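Local coordinates for protein phage related exonuclease (Haemophilus somnus 129PT, PDB 3K93) that probably degrades DNA as a phage-type exonuclease, with a metal-binding site and core fold consistent with the PD-(D/E)XK nuclease superfamily, at residues Q70-S75 against D156-F160; S120-F124 against R187-T191; W148-Q152 against I193-D197. One frame throughout, in Å; residues are numbered along the deposited sequence.

How the interactions relate
All three contacts gather around two neighbouring strands, 152-158 and 189-195, of one mixed sheet. Interactions 1 and 2 lie 10 Å apart, centre to centre, and touch directly: D156 OD1 reaches T191 OG1 at 2.6 Å and L159 O reaches R188 NH1 at 2.6 Å, both probable hydrogen bonds. Interaction 3 holds the other end of the strand pair, its centre about 20 Å from that of interaction 1 and about 21 Å from that of interaction 2. The sodium site, formed by D100, D111 and T112, is nearest to interaction 1: the A71 side chain is about 8 Å from the ion, against about 13 Å for H121 and for I194.

Interaction 1. Residues Q70-S75 against D156-F160; sequences QAIKLS and DFVLF
Helix 68-79 packs across the sheet of a nuclease fold consistent with the PD-(D/E)XK superfamily, and this contact is where it meets the C-terminal end of strand 152-158. Build 70-75 as regular helix (phi/psi near -60°/-42°) and 156-158 as strand, the chain staying extended through 159-160; the axes approach to 9.8 Å, with N-to-C directions 123° apart. In register, the CA atoms of S75 and D156 lie 7.0 Å apart and those of A71 and V158 6.9 Å, so the helix runs back along the strand as the strand advances. D156 comes first, with chi1 in m; its OD2 accepts a 2.7 Å hydrogen bond from S75 OG (chi1 m). OD1 bonds T191 on strand 189-195, and OD2 also forms a salt bridge with R79 of the helix. F157 turns to the opposite side of the strand, where it meets P122. V158 points back at the helix: CG2 lies 4.1 Å from A71 CB, and CG1 3.9 Å from L74 CD2, with L74 in the tp rotamer. After L159, which points away, F160 (chi1 -64°) lays its ring against Q70, A71 and L74; 82 Å² of the residue is covered by 70-75. L74 CD2 approaches its CZ at 3.9 Å, and A71 CA sits at the ring edge, 3.7 Å from CE2. Over one face, with Q70 in mt, stands Q70 OE1, 3.9 Å from F160 CD1.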
loop_
_atom_site.group_PDB
_atom_site.type_symbol
_atom_site.label_atom_id
_atom_site.label_comp_id
_atom_site.label_asym_id
_atom_site.label_seq_id
_atom_site.Cartn_x
_atom_site.Cartn_y
_atom_site.Cartn_z
ATOM N N GLN A 70 13.526 -13.715 -27.551
ATOM C CA GLN A 70 14.341 -12.511 -27.725
ATOM C C GLN A 70 15.271 -12.235 -26.553
ATOM O O GLN A 70 16.408 -11.828 -26.762
ATOM C CB GLN A 70 13.470 -11.286 -27.873
ATOM C CG GLN A 70 12.658 -11.235 -29.131
ATOM C CD GLN A 70 11.998 -9.895 -29.311
ATOM O OE1 GLN A 70 12.635 -8.839 -29.110
ATOM N NE2 GLN A 70 10.710 -9.910 -29.714
ATOM N N ALA A 71 14.795 -12.437 -25.318
ATOM C CA ALA A 71 15.645 -12.207 -24.153
ATOM C C ALA A 71 16.850 -13.151 -24.188
ATOM O O ALA A 71 17.983 -12.720 -23.966
ATOM C CB ALA A 71 14.863 -12.391 -22.828
ATOM N N ILE A 72 16.594 -14.431 -24.465
ATOM C CA ILE A 72 17.643 -15.435 -24.474
ATOM C C ILE A 72 18.657 -15.157 -25.579
ATOM O O ILE A 72 19.850 -15.324 -25.366
ATOM C CB ILE A 72 17.071 -16.850 -24.553
ATOM C CG1 ILE A 72 16.421 -17.189 -23.206
ATOM C CG2 ILE A 72 18.176 -17.878 -24.896
ATOM C CD1 ILE A 72 15.639 -18.474 -23.218
ATOM N N LYS A 73 18.187 -14.679 -26.730
ATOM C CA LYS A 73 19.089 -14.271 -27.806
ATOM C C LYS A 73 19.963 -13.111 -27.365
ATOM O O LYS A 73 21.142 -13.125 -27.623
ATOM C CB LYS A 73 18.344 -13.938 -29.121
ATOM C CG LYS A 73 18.028 -15.198 -30.014
ATOM N N LEU A 74 19.417 -12.126 -26.677
ATOM C CA LEU A 74 20.247 -11.000 -26.207
ATOM C C LEU A 74 21.285 -11.473 -25.150
ATOM O O LEU A 74 22.451 -11.029 -25.135
ATOM C CB LEU A 74 19.371 -9.880 -25.644
ATOM C CG LEU A 74 20.069 -8.601 -25.136
ATOM C CD1 LEU A 74 21.008 -7.973 -26.187
ATOM C CD2 LEU A 74 19.053 -7.561 -24.655
ATOM N N SER A 75 20.850 -12.372 -24.282
ATOM C CA SER A 75 21.750 -12.983 -23.295
ATOM C C SER A 75 22.905 -13.641 -23.988
ATOM O O SER A 75 24.027 -13.498 -23.548
ATOM C CB SER A 75 21.011 -13.999 -22.415
ATOM O OG SER A 75 20.115 -13.341 -21.548
ATOM N N ASP A 156 19.977 -11.292 -15.981
ATOM C CA ASP A 156 19.938 -10.297 -17.064
ATOM C C ASP A 156 18.583 -9.565 -17.038
ATOM O O ASP A 156 17.566 -10.098 -17.501
ATOM C CB ASP A 156 20.078 -11.007 -18.415
ATOM C CG ASP A 156 21.526 -11.401 -18.757
ATOM O OD1 ASP A 156 22.494 -11.070 -18.017
ATOM O OD2 ASP A 156 21.683 -12.024 -19.821
ATOM N N PHE A 157 18.562 -8.364 -16.469
ATOM C CA PHE A 157 17.420 -7.467 -16.561
ATOM C C PHE A 157 17.489 -6.853 -17.958
ATOM O O PHE A 157 18.491 -6.231 -18.296
ATOM C CB PHE A 157 17.524 -6.359 -15.527
ATOM C CG PHE A 157 17.351 -6.832 -14.133
ATOM C CD1 PHE A 157 16.089 -7.060 -13.627
ATOM C CD2 PHE A 157 18.434 -7.038 -13.315
ATOM C CE1 PHE A 157 15.922 -7.499 -12.333
ATOM C CE2 PHE A 157 18.262 -7.472 -12.013
ATOM C CZ PHE A 157 17.022 -7.713 -11.533
ATOM N N VAL A 158 16.410 -7.037 -18.738
ATOM C CA VAL A 158 16.350 -6.612 -20.127
ATOM C C VAL A 158 15.064 -5.835 -20.416
ATOM O O VAL A 158 13.954 -6.263 -20.033
ATOM C CB VAL A 158 16.484 -7.811 -21.075
ATOM C CG1 VAL A 158 17.896 -8.372 -21.003
ATOM C CG2 VAL A 158 15.471 -8.882 -20.740
ATOM N N LEU A 159 15.212 -4.677 -21.059
ATOM C CA LEU A 159 14.087 -3.814 -21.445
ATOM C C LEU A 159 13.918 -3.848 -22.946
ATOM O O LEU A 159 14.795 -3.368 -23.698
ATOM C CB LEU A 159 14.324 -2.351 -21.006
ATOM C CG LEU A 159 13.184 -1.401 -21.369
ATOM C CD1 LEU A 159 11.849 -1.829 -20.706
ATOM C CD2 LEU A 159 13.527 0.099 -21.050
ATOM N N PHE A 160 12.800 -4.425 -23.384
ATOM C CA PHE A 160 12.388 -4.358 -24.758
ATOM C C PHE A 160 11.120 -3.523 -24.795
ATOM O O PHE A 160 10.435 -3.391 -23.777
ATOM C CB PHE A 160 12.023 -5.769 -25.282
ATOM C CG PHE A 160 13.173 -6.746 -25.303
ATOM C CD1 PHE A 160 14.181 -6.626 -26.244
ATOM C CD2 PHE A 160 13.226 -7.801 -24.411
ATOM C CE1 PHE A 160 15.237 -7.510 -26.281
ATOM C CE2 PHE A 160 14.307 -8.721 -24.460
ATOM C CZ PHE A 160 15.306 -8.561 -25.399
#

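Interaction 2. Residues S120-F124 against R187-T191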
loop_
_atom_site.group_PDB
_atom_site.type_symbol
_atom_site.label_atom_id
_atom_site.label_comp_id
_atom_site.label_asym_id
_atom_site.label_seq_id
_atom_site.Cartn_x
_atom_site.Cartn_y
_atom_site.Cartn_z
ATOM N N SER A 120 10.490 0.866 -14.322
ATOM C CA SER A 120 10.652 -0.326 -13.504
ATOM C C SER A 120 11.977 -1.034 -13.852
ATOM O O SER A 120 12.508 -1.806 -13.060
ATOM C CB SER A 120 9.437 -1.305 -13.715
ATOM O OG SER A 120 9.427 -1.891 -15.055
ATOM N N HIS A 121 12.511 -0.761 -15.030
ATOM C CA HIS A 121 13.756 -1.387 -15.469
ATOM C C HIS A 121 14.970 -0.816 -14.711
ATOM O O HIS A 121 15.140 0.396 -14.674
ATOM C CB HIS A 121 13.972 -1.163 -16.964
ATOM C CG HIS A 121 15.230 -1.769 -17.469
ATOM N ND1 HIS A 121 15.383 -3.123 -17.622
ATOM C CD2 HIS A 121 16.415 -1.213 -17.815
ATOM C CE1 HIS A 121 16.597 -3.376 -18.076
ATOM N NE2 HIS A 121 17.254 -2.240 -18.174
ATOM N N PRO A 122 15.811 -1.679 -14.140
ATOM C CA PRO A 122 16.993 -1.213 -13.418
ATOM C C PRO A 122 18.220 -0.970 -14.321
ATOM O O PRO A 122 19.069 -1.852 -14.518
ATOM C CB PRO A 122 17.260 -2.330 -12.425
ATOM C CG PRO A 122 16.725 -3.572 -13.089
ATOM C CD PRO A 122 15.616 -3.136 -14.004
ATOM N N PHE A 123 18.263 0.226 -14.891
ATOM C CA PHE A 123 19.366 0.658 -15.671
ATOM C C PHE A 123 20.632 0.727 -14.840
ATOM O O PHE A 123 21.709 0.456 -15.366
ATOM C CB PHE A 123 19.118 2.060 -16.251
ATOM C CG PHE A 123 18.121 2.087 -17.386
ATOM C CD1 PHE A 123 18.540 1.900 -18.693
ATOM C CD2 PHE A 123 16.780 2.335 -17.146
ATOM C CE1 PHE A 123 17.640 1.931 -19.751
ATOM C CE2 PHE A 123 15.886 2.359 -18.189
ATOM C CZ PHE A 123 16.334 2.152 -19.509
ATOM N N PHE A 124 20.523 1.141 -13.569
ATOM C CA PHE A 124 21.702 1.528 -12.788
ATOM C C PHE A 124 22.163 0.355 -11.970
ATOM O O PHE A 124 21.353 -0.406 -11.529
ATOM C CB PHE A 124 21.361 2.760 -11.964
ATOM C CG PHE A 124 20.852 3.889 -12.820
ATOM C CD1 PHE A 124 21.680 4.467 -13.769
ATOM C CD2 PHE A 124 19.542 4.334 -12.726
ATOM C CE1 PHE A 124 21.204 5.483 -14.595
ATOM C CE2 PHE A 124 19.074 5.341 -13.529
ATOM C CZ PHE A 124 19.905 5.908 -14.485
ATOM N N ARG A 187 22.387 -0.516 -23.870
ATOM C CA ARG A 187 22.064 0.151 -22.592
ATOM C C ARG A 187 20.815 -0.390 -21.890
ATOM O O ARG A 187 20.489 0.044 -20.761
ATOM C CB ARG A 187 21.908 1.651 -22.794
ATOM C CG ARG A 187 23.267 2.355 -23.041
ATOM C CD ARG A 187 23.070 3.708 -23.596
ATOM N NE ARG A 187 24.342 4.361 -23.909
ATOM C CZ ARG A 187 24.455 5.619 -24.332
ATOM N NH1 ARG A 187 23.377 6.375 -24.508
ATOM N NH2 ARG A 187 25.652 6.127 -24.583
ATOM N N ARG A 188 20.128 -1.329 -22.533
ATOM C CA ARG A 188 18.880 -1.864 -21.990
ATOM C C ARG A 188 19.031 -3.263 -21.404
ATOM O O ARG A 188 18.041 -3.931 -21.178
ATOM C CB ARG A 188 17.778 -1.823 -23.056
ATOM C CG ARG A 188 17.283 -0.414 -23.266
ATOM C CD ARG A 188 16.102 -0.339 -24.225
ATOM N NE ARG A 188 16.507 -0.427 -25.625
ATOM C CZ ARG A 188 16.220 -1.422 -26.463
ATOM N NH1 ARG A 188 15.517 -2.484 -26.089
ATOM N NH2 ARG A 188 16.654 -1.367 -27.717
ATOM N N ILE A 189 20.273 -3.705 -21.184
ATOM C CA ILE A 189 20.538 -4.940 -20.445
ATOM C C ILE A 189 21.424 -4.555 -19.274
ATOM O O ILE A 189 22.431 -3.905 -19.473
ATOM C CB ILE A 189 21.152 -6.089 -21.343
ATOM C CG1 ILE A 189 21.480 -7.319 -20.485
ATOM C CG2 ILE A 189 22.354 -5.632 -22.102
ATOM C CD1 ILE A 189 21.749 -8.593 -21.287
ATOM N N THR A 190 21.026 -4.924 -18.064
ATOM C CA THR A 190 21.857 -4.774 -16.887
ATOM C C THR A 190 21.901 -6.116 -16.213
ATOM O O THR A 190 20.841 -6.705 -15.938
ATOM C CB THR A 190 21.314 -3.723 -15.901
ATOM O OG1 THR A 190 21.227 -2.463 -16.565
ATOM C CG2 THR A 190 22.252 -3.552 -14.666
ATOM N N THR A 191 23.126 -6.607 -15.959
ATOM C CA THR A 191 23.354 -7.957 -15.435
ATOM C C THR A 191 23.834 -7.905 -13.976
ATOM O O THR A 191 24.674 -7.080 -13.663
ATOM C CB THR A 191 24.400 -8.715 -16.276
ATOM O OG1 THR A 191 23.889 -8.918 -17.598
ATOM C CG2 THR A 191 24.690 -10.093 -15.665
HETATM O O HOH W 1 19.880 -1.591 -18.774
#
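H121 opens the contact, its CA-to-CB bond directed toward 187-191. CE1 comes to 3.5 Å from R188 O, while NE2 hydrogen-bonds a water at 2.8 Å. That water gives a proton to R187 O at 2.6 Å and bonds T190 OG1 at 2.7 Å, so it bridges ring, turn and strand; the far ring nitrogen, ND1, is held by S115. Next comes P122, the centre of an inverse gamma turn that brings two successive carbonyls round to one hydroxyl. P122 O lies 3.0 Å and F123 O 3.2 Å from T190 OG1, and which carbonyl takes its proton is not settled. In fold terms, the connection from strand 108-114 to helix 125-135 is thereby fastened to strand 189-195, an edge strand of the four-stranded sheet within this chain. The CA-to-CB bond of F123 points away, yet its ring swings back: CD1 meets R187 O at 3.4 Å near the ring plane, and CE1 lies 4.2 Å from R188 CG. The same ring stacks on F50 of a second subunit, placing it at a subunit interface. F124, the N-cap residue of helix 125-135, packs on L218 of that subunit.

Interaction 3. Residues W148-Q152 against I193-D197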
loop_
_atom_site.group_PDB
_atom_site.type_symbol
_atom_site.label_atom_id
_atom_site.label_comp_id
_atom_site.label_asym_id
_atom_site.label_seq_id
_atom_site.Cartn_x
_atom_site.Cartn_y
_atom_site.Cartn_z
ATOM N N TRP A 148 21.086 -27.314 -10.266
ATOM C CA TRP A 148 21.902 -27.515 -11.483
ATOM C C TRP A 148 23.395 -27.614 -11.201
ATOM O O TRP A 148 24.175 -27.650 -12.126
ATOM C CB TRP A 148 21.622 -26.395 -12.516
ATOM C CG TRP A 148 20.613 -26.769 -13.510
ATOM C CD1 TRP A 148 20.843 -27.408 -14.684
ATOM C CD2 TRP A 148 19.193 -26.564 -13.432
ATOM N NE1 TRP A 148 19.666 -27.601 -15.351
ATOM C CE2 TRP A 148 18.636 -27.103 -14.605
ATOM C CE3 TRP A 148 18.343 -25.970 -12.488
ATOM C CZ2 TRP A 148 17.268 -27.081 -14.863
ATOM C CZ3 TRP A 148 16.988 -25.941 -12.749
ATOM C CH2 TRP A 148 16.461 -26.505 -13.920
ATOM N N ASP A 149 23.785 -27.702 -9.930
ATOM C CA ASP A 149 25.202 -27.856 -9.537
ATOM C C ASP A 149 26.102 -26.809 -10.178
ATOM O O ASP A 149 27.115 -27.154 -10.765
ATOM C CB ASP A 149 25.735 -29.264 -9.863
ATOM C CG ASP A 149 25.171 -30.349 -8.940
ATOM O OD1 ASP A 149 25.035 -30.134 -7.713
ATOM O OD2 ASP A 149 24.891 -31.452 -9.442
ATOM N N CYS A 150 25.714 -25.540 -10.063
ATOM C CA CYS A 150 26.452 -24.423 -10.657
ATOM C C CYS A 150 27.088 -23.560 -9.597
ATOM O O CYS A 150 26.641 -23.500 -8.448
ATOM C CB CYS A 150 25.520 -23.535 -11.507
ATOM S SG CYS A 150 25.009 -24.276 -13.087
ATOM N N ASP A 151 28.122 -22.852 -10.026
ATOM C CA ASP A 151 28.905 -21.962 -9.174
ATOM C C ASP A 151 28.478 -20.527 -9.252
ATOM O O ASP A 151 28.771 -19.776 -8.337
ATOM C CB ASP A 151 30.401 -22.040 -9.548
ATOM C CG ASP A 151 31.015 -23.358 -9.158
ATOM O OD1 ASP A 151 30.448 -24.038 -8.260
ATOM O OD2 ASP A 151 32.050 -23.709 -9.760
ATOM N N GLN A 152 27.842 -20.129 -10.345
ATOM C CA GLN A 152 27.367 -18.759 -10.457
ATOM C C GLN A 152 26.092 -18.637 -11.263
ATOM O O GLN A 152 25.723 -19.547 -11.978
ATOM C CB GLN A 152 28.471 -17.787 -10.919
ATOM C CG GLN A 152 28.860 -17.782 -12.366
ATOM C CD GLN A 152 29.460 -16.393 -12.800
ATOM O OE1 GLN A 152 29.089 -15.859 -13.836
ATOM N NE2 GLN A 152 30.352 -15.818 -11.974
ATOM N N ILE A 193 25.483 -10.413 -10.998
ATOM C CA ILE A 193 26.164 -11.696 -10.863
ATOM C C ILE A 193 25.959 -12.145 -9.425
ATOM O O ILE A 193 26.253 -11.402 -8.515
ATOM C CB ILE A 193 27.716 -11.547 -11.128
ATOM C CG1 ILE A 193 27.984 -11.039 -12.549
ATOM C CG2 ILE A 193 28.438 -12.860 -10.919
ATOM C CD1 ILE A 193 29.457 -10.502 -12.785
ATOM N N ILE A 194 25.442 -13.350 -9.226
ATOM C CA ILE A 194 25.237 -13.907 -7.893
ATOM C C ILE A 194 26.168 -15.119 -7.733
ATOM O O ILE A 194 26.101 -16.036 -8.545
ATOM C CB ILE A 194 23.765 -14.382 -7.708
ATOM C CG1 ILE A 194 22.755 -13.268 -8.047
ATOM C CG2 ILE A 194 23.545 -14.847 -6.284
ATOM C CD1 ILE A 194 22.731 -12.102 -7.047
ATOM N N GLN A 195 27.040 -15.113 -6.713
ATOM C CA GLN A 195 27.916 -16.243 -6.445
ATOM C C GLN A 195 27.131 -17.301 -5.659
ATOM O O GLN A 195 26.320 -16.947 -4.832
ATOM C CB GLN A 195 29.153 -15.820 -5.619
ATOM C CG GLN A 195 30.096 -14.806 -6.287
ATOM C CD GLN A 195 30.567 -15.274 -7.653
ATOM O OE1 GLN A 195 30.754 -16.472 -7.878
ATOM N NE2 GLN A 195 30.734 -14.340 -8.576
ATOM N N ARG A 196 27.383 -18.585 -5.926
ATOM C CA ARG A 196 26.798 -19.688 -5.136
ATOM C C ARG A 196 27.173 -19.463 -3.690
ATOM O O ARG A 196 28.281 -19.103 -3.419
ATOM C CB ARG A 196 27.384 -21.017 -5.578
ATOM C CG ARG A 196 26.861 -22.215 -4.818
ATOM C CD ARG A 196 27.662 -23.446 -5.132
ATOM N NE ARG A 196 27.021 -24.613 -4.527
ATOM C CZ ARG A 196 26.103 -25.378 -5.110
ATOM N NH1 ARG A 196 25.716 -25.185 -6.368
ATOM N NH2 ARG A 196 25.593 -26.400 -4.428
ATOM N N ASP A 197 26.246 -19.642 -2.768
ATOM C CA ASP A 197 26.541 -19.431 -1.358
ATOM C C ASP A 197 25.920 -20.573 -0.616
ATOM O O ASP A 197 24.708 -20.569 -0.374
ATOM C CB ASP A 197 25.976 -18.085 -0.899
ATOM C CG ASP A 197 26.156 -17.828 0.604
ATOM O OD1 ASP A 197 26.507 -18.758 1.374
ATOM O OD2 ASP A 197 25.907 -16.668 1.011
HETATM O O HOH W 2 24.238 -28.118 -6.352
#
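The two backbones run roughly antiparallel, with end-to-end directions of 149-152 and 193-196 lying 146° apart. Helix 137-148 ends in a Schellman motif, and D149, with phi and psi near 52° and 50°, turns the chain out toward the sheet. By Q152 it has become strand, forming an antiparallel, non-hydrogen-bonded pair with Q195 at a CA-CA distance of 4.8 Å. Just beyond that pair R196 N donates to D151 O at 3.0 Å, and on its other side Q152 CA makes a CH...O contact with I194 O at 3.6 Å.

R196 carries the side-chain part. Fully extended from chi1 to chi3, it reaches back along the loop until NH1 donates to C150 O at 2.8 Å, with the carbonyl near the guanidinium plane. A water accepts from R196 NH2 at 2.9 Å and lies 2.6 Å from D149 OD1, a bond it probably donates, so this arginine meets the aspartate through solvent. N198 takes the NE end. Q152 and Q195 project to the same face of the sheet, where their NE2 atoms approach to 3.7 Å; Q152 NE2 also lies 3.7 Å from I193 CG2, and its OE1 is bonded by Q154. D197 is the N-cap of helix 198-221.

What results is a mostly solvent-facing junction in which a helix-to-strand connection enters the sheet beside the end of strand 189-195, just before helix 198-221 begins: the last antiparallel step between strands 152-158 and 189-195 in a fold consistent with the PD-(D/E)XK nucleases.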